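Local coordinates for uncharacterized protein (Pyrococcus abyssi, PDB 5IFF), which acts as a restriction DNA glycosylase, R.PabI, a tetramer able to bind nonspecific double-stranded DNA, at residues E49-Y54 with P163-E168. The protein carries 2 engineered substitutions. Numbering follows the deposited sequence.
Sequences ENLRDY and PLTNVE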
# COMPACT_ATOMS: atom_id res chain seq x y z
N GLU A 49 -36.46 -12.84 -9.56
CA GLU A 49 -36.57 -11.99 -8.39
C GLU A 49 -35.19 -11.66 -7.78
O GLU A 49 -35.03 -10.60 -7.24
CB GLU A 49 -37.47 -12.63 -7.32
CG GLU A 49 -37.77 -11.69 -6.14
CD GLU A 49 -37.45 -12.29 -4.77
OE1 GLU A 49 -38.01 -13.37 -4.45
OE2 GLU A 49 -36.65 -11.69 -4.00
N ASN A 50 -34.22 -12.58 -7.88
CA ASN A 50 -32.92 -12.35 -7.24
C ASN A 50 -32.15 -11.18 -7.85
O ASN A 50 -31.37 -10.57 -7.16
CB ASN A 50 -32.05 -13.62 -7.28
CG ASN A 50 -32.65 -14.75 -6.47
OD1 ASN A 50 -32.94 -14.59 -5.28
ND2 ASN A 50 -32.88 -15.88 -7.12
N LEU A 51 -32.38 -10.84 -9.13
CA LEU A 51 -31.68 -9.68 -9.72
C LEU A 51 -31.87 -8.39 -8.92
O LEU A 51 -30.98 -7.53 -8.86
CB LEU A 51 -32.14 -9.40 -11.17
CG LEU A 51 -31.26 -8.39 -11.96
CD1 LEU A 51 -29.76 -8.72 -11.90
CD2 LEU A 51 -31.76 -8.33 -13.40
N ARG A 52 -33.07 -8.22 -8.36
CA ARG A 52 -33.40 -6.96 -7.69
C ARG A 52 -32.65 -6.77 -6.38
O ARG A 52 -32.71 -5.68 -5.80
CB ARG A 52 -34.91 -6.88 -7.41
CG ARG A 52 -35.31 -7.69 -6.20
CD ARG A 52 -36.69 -7.35 -5.64
NE ARG A 52 -37.03 -8.29 -4.57
CZ ARG A 52 -38.10 -8.20 -3.80
NH1 ARG A 52 -38.31 -9.11 -2.85
NH2 ARG A 52 -38.97 -7.21 -3.97
N ASP A 53 -31.97 -7.82 -5.88
CA ASP A 53 -31.13 -7.71 -4.71
C ASP A 53 -29.70 -7.16 -5.00
O ASP A 53 -28.90 -6.96 -4.07
CB ASP A 53 -31.00 -9.07 -4.03
CG ASP A 53 -32.33 -9.58 -3.49
OD1 ASP A 53 -33.22 -8.73 -3.18
OD2 ASP A 53 -32.48 -10.81 -3.39
N TYR A 54 -29.36 -6.96 -6.27
CA TYR A 54 -28.00 -6.48 -6.59
C TYR A 54 -27.96 -5.00 -6.93
O TYR A 54 -28.79 -4.48 -7.68
CB TYR A 54 -27.40 -7.26 -7.73
CG TYR A 54 -27.17 -8.70 -7.34
CD1 TYR A 54 -26.02 -9.07 -6.65
CD2 TYR A 54 -28.15 -9.67 -7.58
CE1 TYR A 54 -25.82 -10.39 -6.25
CE2 TYR A 54 -27.96 -11.00 -7.20
CZ TYR A 54 -26.79 -11.36 -6.52
OH TYR A 54 -26.59 -12.67 -6.10
N PRO A 163 -29.70 0.15 -8.31
CA PRO A 163 -30.08 -1.23 -8.74
C PRO A 163 -29.51 -1.61 -10.11
O PRO A 163 -29.57 -0.80 -11.06
CB PRO A 163 -31.61 -1.18 -8.79
CG PRO A 163 -31.98 0.01 -7.83
CD PRO A 163 -30.87 1.00 -8.03
N LEU A 164 -28.96 -2.81 -10.23
CA LEU A 164 -28.48 -3.26 -11.53
C LEU A 164 -29.62 -3.27 -12.56
O LEU A 164 -29.38 -3.27 -13.77
CB LEU A 164 -27.88 -4.66 -11.47
CG LEU A 164 -26.50 -4.76 -10.78
CD1 LEU A 164 -26.02 -6.22 -11.04
CD2 LEU A 164 -25.52 -3.73 -11.33
N THR A 165 -30.86 -3.32 -12.10
CA THR A 165 -31.96 -3.37 -13.06
C THR A 165 -32.14 -2.00 -13.69
O THR A 165 -32.98 -1.84 -14.58
CB THR A 165 -33.28 -3.78 -12.41
OG1 THR A 165 -33.51 -2.96 -11.27
CG2 THR A 165 -33.24 -5.22 -11.97
N ASN A 166 -31.43 -0.99 -13.16
CA ASN A 166 -31.54 0.39 -13.64
C ASN A 166 -30.40 0.84 -14.53
O ASN A 166 -30.34 2.02 -14.88
CB ASN A 166 -31.65 1.41 -12.48
CG ASN A 166 -33.00 1.37 -11.81
OD1 ASN A 166 -33.81 0.53 -12.14
ND2 ASN A 166 -33.22 2.23 -10.85
N VAL A 167 -29.52 -0.07 -14.91
CA VAL A 167 -28.41 0.32 -15.78
C VAL A 167 -28.51 -0.34 -17.15
O VAL A 167 -29.28 -1.28 -17.31
CB VAL A 167 -27.04 -0.05 -15.14
CG1 VAL A 167 -26.91 0.70 -13.83
CG2 VAL A 167 -26.88 -1.54 -14.99
N GLU A 168 -27.70 0.12 -18.11
CA GLU A 168 -27.66 -0.45 -19.46
C GLU A 168 -26.23 -0.80 -19.84
O GLU A 168 -25.29 -0.15 -19.40
CB GLU A 168 -28.19 0.54 -20.52
CG GLU A 168 -29.44 1.32 -20.20
CD GLU A 168 -29.82 2.27 -21.36
OE1 GLU A 168 -29.62 1.90 -22.53
OE2 GLU A 168 -30.29 3.40 -21.10
O HOH W 1 -31.11 -4.80 -9.36
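Tyr54 and Leu164 join two 3-10 turns where strand 54-59 begins and its antiparallel neighbour, strand 154-163, ends, an example of a sheet pairing that reaches one residue past the end of one partner, here strand 154-163, to Leu164. The direct polar link is a single backbone hydrogen bond: Leu164 N-H donates to Tyr54 O at 3.1 Å, nearly straight at 174°.

Where the backbones separate, a water continues the polar link. It donates to Tyr54 O at 2.9 Å and to Leu51 O at 2.8 Å, and accepts from Thr165 N at 3.1 Å. Tyr54 O is thus gripped by two donors, one from protein and one from solvent, while the first amide of the 164-166 turn and the one after it both face the junction.

Apolar contacts lie beside this polar seam. In Leu164, CG stands anti to the carbonyl carbon (chi1 -73°), 4.0 Å from CB of Tyr54, and CD1 comes to 3.7 Å from the same CB; the Tyr54 side chain also touches Lys29 and Lys42. The side chains of Leu51 and Thr165 lie alongside one another, pointing opposite ways, with the methyl CG2 of Thr165 3.7 Å from CD2 of Leu51. Phe45, Ile56 and Leu171 pack on Leu164 from outside the two segments.

Within 49-54, a salt bridge joins Arg52 NH1 to Glu49 OE2, reached from above the carboxylate plane. No charged pair crosses between the segments, so their union rests on backbone polarity, one bridging water and small aliphatic contacts, and side-chain charge contributes no direct bond to it.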